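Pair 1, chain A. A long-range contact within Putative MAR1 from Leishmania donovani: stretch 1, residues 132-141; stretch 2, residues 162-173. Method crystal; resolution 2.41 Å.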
# COMPACT_ATOMS: atom_id res chain seq x y z
N ASN A 132 -16.56 -16.35 6.76
CA ASN A 132 -15.29 -17.03 7.08
C ASN A 132 -14.66 -17.84 5.95
O ASN A 132 -13.90 -18.76 6.23
CB ASN A 132 -15.37 -17.93 8.32
CG ASN A 132 -15.91 -17.20 9.53
OD1 ASN A 132 -15.47 -16.11 9.91
ND2 ASN A 132 -16.87 -17.84 10.18
N LYS A 133 -14.92 -17.52 4.69
CA LYS A 133 -14.18 -18.20 3.63
C LYS A 133 -12.86 -17.46 3.36
O LYS A 133 -12.78 -16.25 3.63
CB LYS A 133 -15.03 -18.35 2.38
CG LYS A 133 -15.95 -19.56 2.46
CD LYS A 133 -17.27 -19.25 3.20
CE LYS A 133 -18.35 -20.26 2.86
NZ LYS A 133 -18.28 -21.48 3.71
N ARG A 134 -11.82 -18.16 2.88
CA ARG A 134 -10.66 -17.41 2.42
C ARG A 134 -10.96 -16.96 1.00
O ARG A 134 -11.43 -17.77 0.17
CB ARG A 134 -9.34 -18.18 2.46
CG ARG A 134 -9.24 -19.26 3.51
CD ARG A 134 -8.02 -19.22 4.39
NE ARG A 134 -6.81 -18.61 3.81
CZ ARG A 134 -5.72 -19.28 3.43
NH1 ARG A 134 -5.68 -20.61 3.50
NH2 ARG A 134 -4.68 -18.61 2.94
N VAL A 135 -10.71 -15.69 0.70
CA VAL A 135 -10.89 -15.25 -0.66
C VAL A 135 -9.61 -14.89 -1.44
O VAL A 135 -8.68 -14.30 -0.89
CB VAL A 135 -12.17 -14.33 -0.88
CG1 VAL A 135 -12.91 -14.02 0.38
CG2 VAL A 135 -11.90 -13.14 -1.75
N PHE A 136 -9.55 -15.35 -2.69
CA PHE A 136 -8.39 -15.22 -3.57
C PHE A 136 -8.84 -14.67 -4.88
O PHE A 136 -9.83 -15.14 -5.44
CB PHE A 136 -7.72 -16.57 -3.80
CG PHE A 136 -7.35 -17.27 -2.54
CD1 PHE A 136 -8.29 -18.06 -1.87
CD2 PHE A 136 -6.07 -17.12 -2.00
CE1 PHE A 136 -7.94 -18.70 -0.67
CE2 PHE A 136 -5.70 -17.73 -0.81
CZ PHE A 136 -6.64 -18.54 -0.15
N LEU A 137 -8.12 -13.66 -5.37
CA LEU A 137 -8.63 -12.87 -6.47
C LEU A 137 -7.54 -12.73 -7.50
O LEU A 137 -6.50 -12.23 -7.21
CB LEU A 137 -9.10 -11.48 -5.94
CG LEU A 137 -10.26 -11.48 -4.93
CD1 LEU A 137 -9.95 -10.67 -3.75
CD2 LEU A 137 -11.55 -10.97 -5.61
N PRO A 138 -7.78 -13.20 -8.73
CA PRO A 138 -6.78 -12.91 -9.75
C PRO A 138 -7.04 -11.54 -10.33
O PRO A 138 -8.05 -11.39 -11.04
CB PRO A 138 -7.06 -13.98 -10.81
CG PRO A 138 -8.58 -14.17 -10.72
CD PRO A 138 -8.90 -14.03 -9.26
N LYS A 139 -6.17 -10.57 -10.05
CA LYS A 139 -6.31 -9.19 -10.55
C LYS A 139 -6.39 -9.12 -12.06
O LYS A 139 -6.97 -8.19 -12.65
CB LYS A 139 -5.13 -8.33 -10.09
CG LYS A 139 -5.35 -6.85 -10.37
CD LYS A 139 -4.22 -6.02 -9.77
CE LYS A 139 -3.91 -4.83 -10.63
NZ LYS A 139 -3.50 -3.73 -9.69
N ASP A 140 -5.66 -10.04 -12.63
CA ASP A 140 -5.82 -10.64 -13.92
C ASP A 140 -7.21 -10.64 -14.58
O ASP A 140 -7.36 -10.30 -15.76
CB ASP A 140 -5.41 -12.10 -13.67
CG ASP A 140 -4.44 -12.51 -14.62
OD1 ASP A 140 -3.99 -11.56 -15.27
OD2 ASP A 140 -4.12 -13.69 -14.78
N GLY A 141 -8.20 -11.10 -13.82
CA GLY A 141 -9.54 -11.32 -14.30
C GLY A 141 -10.51 -10.43 -13.54
O GLY A 141 -11.65 -10.84 -13.26
N PRO A 162 -5.76 -11.30 6.79
CA PRO A 162 -5.13 -12.45 6.10
C PRO A 162 -6.05 -13.32 5.27
O PRO A 162 -5.59 -14.17 4.52
CB PRO A 162 -4.58 -13.29 7.24
CG PRO A 162 -5.40 -12.92 8.45
CD PRO A 162 -6.02 -11.58 8.22
N ASN A 163 -7.35 -13.10 5.35
CA ASN A 163 -8.24 -13.96 4.63
C ASN A 163 -8.63 -13.48 3.23
O ASN A 163 -9.39 -14.16 2.56
CB ASN A 163 -9.42 -14.34 5.51
CG ASN A 163 -8.98 -15.14 6.71
OD1 ASN A 163 -9.26 -14.78 7.85
ND2 ASN A 163 -8.22 -16.23 6.47
N CYS A 164 -8.04 -12.37 2.76
CA CYS A 164 -8.23 -11.94 1.38
C CYS A 164 -6.88 -11.76 0.69
O CYS A 164 -5.99 -11.18 1.25
CB CYS A 164 -9.03 -10.64 1.36
SG CYS A 164 -9.51 -10.11 -0.26
N GLU A 165 -6.71 -12.29 -0.52
CA GLU A 165 -5.42 -12.17 -1.23
C GLU A 165 -5.56 -11.92 -2.69
O GLU A 165 -6.25 -12.68 -3.37
CB GLU A 165 -4.54 -13.39 -1.05
CG GLU A 165 -4.35 -13.84 0.40
CD GLU A 165 -3.37 -15.04 0.52
OE1 GLU A 165 -3.04 -15.37 1.68
OE2 GLU A 165 -2.97 -15.64 -0.52
N ILE A 166 -4.90 -10.88 -3.17
CA ILE A 166 -4.95 -10.51 -4.56
C ILE A 166 -3.65 -10.92 -5.20
O ILE A 166 -2.57 -10.45 -4.80
CB ILE A 166 -5.25 -8.99 -4.76
CG1 ILE A 166 -6.59 -8.64 -4.10
CG2 ILE A 166 -5.34 -8.59 -6.26
CD1 ILE A 166 -6.81 -7.20 -4.05
N THR A 167 -3.73 -11.83 -6.17
CA THR A 167 -2.52 -12.19 -6.93
C THR A 167 -2.93 -12.17 -8.41
O THR A 167 -3.47 -11.18 -8.88
CB THR A 167 -1.90 -13.55 -6.50
OG1 THR A 167 -2.95 -14.53 -6.37
CG2 THR A 167 -1.11 -13.44 -5.14
N THR A 168 -2.69 -13.27 -9.12
CA THR A 168 -3.08 -13.41 -10.50
C THR A 168 -3.38 -14.85 -10.71
O THR A 168 -3.07 -15.69 -9.87
CB THR A 168 -1.97 -12.94 -11.52
OG1 THR A 168 -0.74 -13.61 -11.24
CG2 THR A 168 -1.72 -11.44 -11.46
N SER A 169 -3.96 -15.16 -11.87
CA SER A 169 -4.29 -16.53 -12.27
C SER A 169 -3.10 -17.47 -12.43
O SER A 169 -3.22 -18.64 -12.09
CB SER A 169 -5.22 -16.56 -13.50
OG SER A 169 -4.60 -16.06 -14.68
N GLU A 170 -1.95 -16.99 -12.90
CA GLU A 170 -0.81 -17.90 -12.93
C GLU A 170 -0.34 -18.17 -11.52
O GLU A 170 -0.15 -19.30 -11.15
CB GLU A 170 0.31 -17.45 -13.88
CG GLU A 170 1.65 -18.11 -13.63
CD GLU A 170 2.65 -17.88 -14.75
OE1 GLU A 170 2.28 -18.25 -15.87
OE2 GLU A 170 3.80 -17.36 -14.52
N SER A 171 -0.24 -17.15 -10.69
CA SER A 171 0.13 -17.38 -9.28
C SER A 171 -0.79 -18.38 -8.64
O SER A 171 -0.36 -19.26 -7.95
CB SER A 171 -0.00 -16.09 -8.47
OG SER A 171 0.78 -16.19 -7.28
N ILE A 172 -2.09 -18.20 -8.82
CA ILE A 172 -3.10 -19.08 -8.24
C ILE A 172 -3.07 -20.54 -8.73
O ILE A 172 -3.22 -21.45 -7.89
CB ILE A 172 -4.51 -18.47 -8.44
CG1 ILE A 172 -4.75 -17.33 -7.44
CG2 ILE A 172 -5.63 -19.51 -8.25
CD1 ILE A 172 -6.09 -16.56 -7.73
N LEU A 173 -2.90 -20.79 -10.05
CA LEU A 173 -2.78 -22.18 -10.52
C LEU A 173 -1.61 -22.91 -9.85
O LEU A 173 -1.78 -23.99 -9.33
CB LEU A 173 -2.67 -22.32 -12.04
CG LEU A 173 -3.75 -21.83 -13.01
CD1 LEU A 173 -3.84 -22.75 -14.22
CD2 LEU A 173 -5.16 -21.58 -12.40

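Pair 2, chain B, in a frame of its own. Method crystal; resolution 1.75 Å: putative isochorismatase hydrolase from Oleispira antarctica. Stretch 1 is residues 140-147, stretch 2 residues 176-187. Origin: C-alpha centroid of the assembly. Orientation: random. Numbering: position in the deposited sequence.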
# COMPACT_ATOMS: atom_id res chain seq x y z
N GLU B 140 -2.02 -14.97 3.76
CA GLU B 140 -2.34 -15.12 2.33
C GLU B 140 -2.52 -13.71 1.79
O GLU B 140 -3.26 -12.93 2.36
CB GLU B 140 -3.61 -15.94 2.12
CG GLU B 140 -3.55 -17.29 2.76
CD GLU B 140 -4.82 -18.05 2.56
OE1 GLU B 140 -5.73 -17.54 1.86
OE2 GLU B 140 -4.94 -19.13 3.13
N CYS B 141 -1.80 -13.38 0.72
CA CYS B 141 -1.76 -12.01 0.24
C CYS B 141 -2.40 -11.93 -1.13
O CYS B 141 -2.27 -12.85 -1.96
CB CYS B 141 -0.32 -11.54 0.12
SG CYS B 141 0.58 -11.47 1.67
N ALA B 142 -3.06 -10.80 -1.35
CA ALA B 142 -3.45 -10.39 -2.67
C ALA B 142 -2.96 -8.96 -2.85
O ALA B 142 -2.77 -8.24 -1.86
CB ALA B 142 -4.97 -10.47 -2.82
N VAL B 143 -2.80 -8.56 -4.10
CA VAL B 143 -2.33 -7.24 -4.44
C VAL B 143 -3.25 -6.77 -5.56
O VAL B 143 -3.43 -7.47 -6.56
CB VAL B 143 -0.82 -7.23 -4.85
CG1 VAL B 143 -0.36 -5.83 -5.18
CG2 VAL B 143 0.06 -7.85 -3.77
N ALA B 144 -3.87 -5.59 -5.34
CA ALA B 144 -4.72 -5.03 -6.36
C ALA B 144 -3.79 -4.24 -7.27
O ALA B 144 -3.35 -3.17 -6.92
CB ALA B 144 -5.79 -4.14 -5.75
N HIS B 145 -3.50 -4.77 -8.44
CA HIS B 145 -2.39 -4.23 -9.23
C HIS B 145 -2.64 -2.82 -9.76
O HIS B 145 -1.70 -2.04 -9.94
CB HIS B 145 -2.03 -5.16 -10.39
CG HIS B 145 -3.15 -5.43 -11.34
ND1 HIS B 145 -3.50 -4.55 -12.34
CD2 HIS B 145 -3.97 -6.50 -11.48
CE1 HIS B 145 -4.52 -5.05 -13.03
NE2 HIS B 145 -4.82 -6.23 -12.53
N ASP B 146 -3.91 -2.48 -10.00
CA ASP B 146 -4.27 -1.16 -10.51
C ASP B 146 -4.48 -0.14 -9.38
O ASP B 146 -4.84 1.01 -9.66
CB ASP B 146 -5.47 -1.24 -11.47
CG ASP B 146 -6.69 -1.92 -10.87
OD1 ASP B 146 -6.62 -2.53 -9.80
OD2 ASP B 146 -7.74 -1.85 -11.51
N ALA B 147 -4.27 -0.58 -8.13
CA ALA B 147 -4.29 0.28 -6.96
C ALA B 147 -2.91 0.46 -6.33
O ALA B 147 -2.82 0.84 -5.15
CB ALA B 147 -5.29 -0.28 -5.91
N ALA B 176 3.78 -16.48 -6.87
CA ALA B 176 4.89 -16.79 -6.02
C ALA B 176 4.65 -16.32 -4.62
O ALA B 176 4.98 -17.00 -3.67
CB ALA B 176 6.18 -16.25 -6.57
N TYR B 177 4.06 -15.13 -4.53
CA TYR B 177 3.76 -14.53 -3.25
C TYR B 177 2.31 -14.10 -3.07
O TYR B 177 1.87 -13.98 -1.93
CB TYR B 177 4.60 -13.30 -3.10
CG TYR B 177 6.07 -13.53 -2.85
CD1 TYR B 177 6.99 -13.40 -3.87
CD2 TYR B 177 6.53 -13.83 -1.57
CE1 TYR B 177 8.32 -13.50 -3.62
CE2 TYR B 177 7.85 -13.92 -1.31
CZ TYR B 177 8.76 -13.75 -2.35
OH TYR B 177 10.12 -13.79 -2.12
N ALA B 178 1.59 -13.79 -4.15
CA ALA B 178 0.25 -13.24 -3.94
C ALA B 178 -0.70 -13.50 -5.10
O ALA B 178 -0.29 -13.79 -6.20
CB ALA B 178 0.35 -11.68 -3.62
N ASN B 179 -2.01 -13.44 -4.80
CA ASN B 179 -3.02 -13.23 -5.85
C ASN B 179 -3.04 -11.76 -6.30
O ASN B 179 -3.51 -10.89 -5.59
CB ASN B 179 -4.44 -13.63 -5.38
CG ASN B 179 -5.47 -13.51 -6.50
OD1 ASN B 179 -5.17 -13.83 -7.65
ND2 ASN B 179 -6.68 -13.05 -6.18
N VAL B 180 -2.60 -11.55 -7.53
CA VAL B 180 -2.51 -10.24 -8.15
C VAL B 180 -3.69 -10.16 -9.12
O VAL B 180 -3.85 -10.99 -10.03
CB VAL B 180 -1.17 -10.02 -8.88
CG1 VAL B 180 -1.12 -8.67 -9.58
CG2 VAL B 180 0.02 -10.18 -7.87
N ALA B 181 -4.54 -9.18 -8.87
CA ALA B 181 -5.80 -9.07 -9.56
C ALA B 181 -6.25 -7.61 -9.51
O ALA B 181 -5.69 -6.80 -8.76
CB ALA B 181 -6.82 -9.96 -8.89
N SER B 182 -7.27 -7.29 -10.30
CA SER B 182 -7.83 -5.93 -10.38
C SER B 182 -8.58 -5.60 -9.10
O SER B 182 -9.12 -6.50 -8.43
CB SER B 182 -8.80 -5.87 -11.59
OG SER B 182 -9.54 -4.68 -11.64
N ALA B 183 -8.58 -4.32 -8.72
CA ALA B 183 -9.53 -3.82 -7.71
C ALA B 183 -10.92 -4.38 -7.97
O ALA B 183 -11.56 -4.94 -7.07
CB ALA B 183 -9.57 -2.27 -7.70
N ASP B 184 -11.37 -4.25 -9.21
CA ASP B 184 -12.74 -4.67 -9.56
C ASP B 184 -12.92 -6.17 -9.41
O ASP B 184 -13.97 -6.62 -8.92
CB ASP B 184 -13.09 -4.21 -10.99
CG ASP B 184 -13.45 -2.71 -11.06
OD1 ASP B 184 -13.87 -2.15 -10.03
OD2 ASP B 184 -13.30 -2.07 -12.14
N GLU B 185 -11.89 -6.95 -9.79
CA GLU B 185 -11.93 -8.39 -9.63
C GLU B 185 -11.96 -8.77 -8.15
O GLU B 185 -12.65 -9.69 -7.76
CB GLU B 185 -10.74 -9.04 -10.33
CG GLU B 185 -10.80 -8.89 -11.85
CD GLU B 185 -9.52 -9.28 -12.56
OE1 GLU B 185 -9.59 -9.47 -13.80
OE2 GLU B 185 -8.45 -9.43 -11.91
N LEU B 186 -11.21 -8.04 -7.34
CA LEU B 186 -11.17 -8.33 -5.91
C LEU B 186 -12.49 -7.88 -5.27
O LEU B 186 -13.01 -8.53 -4.36
CB LEU B 186 -9.94 -7.68 -5.26
CG LEU B 186 -8.58 -8.33 -5.55
CD1 LEU B 186 -7.43 -7.39 -5.27
CD2 LEU B 186 -8.41 -9.61 -4.76
N ILE B 187 -13.03 -6.77 -5.77
CA ILE B 187 -14.31 -6.25 -5.26
C ILE B 187 -15.41 -7.28 -5.55
O ILE B 187 -16.18 -7.67 -4.63
CB ILE B 187 -14.63 -4.86 -5.88
CG1 ILE B 187 -13.82 -3.77 -5.17
CG2 ILE B 187 -16.15 -4.55 -5.81
CD1 ILE B 187 -13.82 -2.40 -5.90
O HOH W 1 0.06 -15.08 -0.45
O HOH W 2 -6.84 -8.15 -13.70
O HOH W 3 -10.29 -2.48 -10.76

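A backbone arrangement can recur with quite different side chains, provided that each set makes close contacts across the same backbone frame; the two contacts compared here illustrate the principle. In both, a strand runs parallel to a second strand, which passes directly into a helix that doubles back obliquely over the sheet. The strand axes approach to 4.8 Å in pair 1 and 4.5 Å in pair 2, and the first strand meets the helix at 135° and 133°. Fourteen central residues superpose with an RMSD of 0.7 Å.

The backbone ladder is the constant element. In pair 1, Glu A165 N donates to Val A135 O (2.8 Å), Leu A137 N to Glu A165 O (2.9 Å), Thr A167 N to Leu A137 O (3.0 Å) and Lys A139 N to Thr A167 O (3.0 Å). The matched residues of pair 2 repeat all four bonds: Asn B179 N to Cys B141 O (2.9 Å), Val B143 N to Asn B179 O (2.9 Å), Ala B181 N to Val B143 O (3.1 Å) and His B145 N to Ala B181 O (3.0 Å). All four are made by backbone atoms, so the ladder is the same although the side chains differ.

The sheet face beneath the helix varies most. Phe A136 matches Ala B142. The phenylalanine CB lies 4.3 Å from Ile A172 CD1, while its ring extends along the sheet and brings CE2 to 3.5 Å from Glu A165 OE2, the carboxylate lying at the ring edge. In pair 2 the alanine has only a methyl group, and Leu B186, matching Ile A172, reaches it with CD2 at 4.0 Å from Ala B142 CB. At the next position on this face, Pro A138 CD meets Ile A172 CD1 at 4.1 Å; Ala B144 CB meets Leu B186 CD1 at 3.7 Å. A single helix residue thus covers two strand positions in each pair, whether they carry ring or methyl.

On the other face, Leu A137 and Ile A166 match Val B143 and Val B180. Leu A137 CD1 packs against Ile A166 CG1 at 3.9 Å; in pair 2, Val B143 CB lies 4.3 Å from Val B180 CG2. Neighbouring apolar contacts join Leu A137 CD1 to Cys A164 SG at 3.6 Å and Val B143 CG2 to Ala B178 CB at 3.8 Å. The cysteines sit at different matched positions: Cys A164 matches Ala B178, and Cys B141 matches Val A135. Val A135 CG2 lies 4.1 Å from Cys A164 SG, whereas Cys B141 CB lies 3.8 Å from Ala B178 CB.

At the next inward-pointing matched position, both pairs have an aspartate, Asp A140 matching Asp B146. Asp A140 OD2 accepts from Ser A169 OG at a very short 2.4 Å and from Ser A169 N at 3.3 Å. Asp B146 faces Ala B183, which offers no hydroxyl, and its OD1 accepts the amide, 2.9 Å from Ala B183 N and almost straight. Its other oxygen, OD2, receives a hydrogen bond from a water 2.7 Å away, which in turn accepts from Asp B184 N at 2.6 Å. Both aspartates therefore tie the C-terminal part of stretch 1 to the first turn of the helix. Both accept the amide of the matched helix residue; pair 1 adds the serine hydroxyl, and pair 2 a water that links Asp B146 OD2 to Asp B184 N.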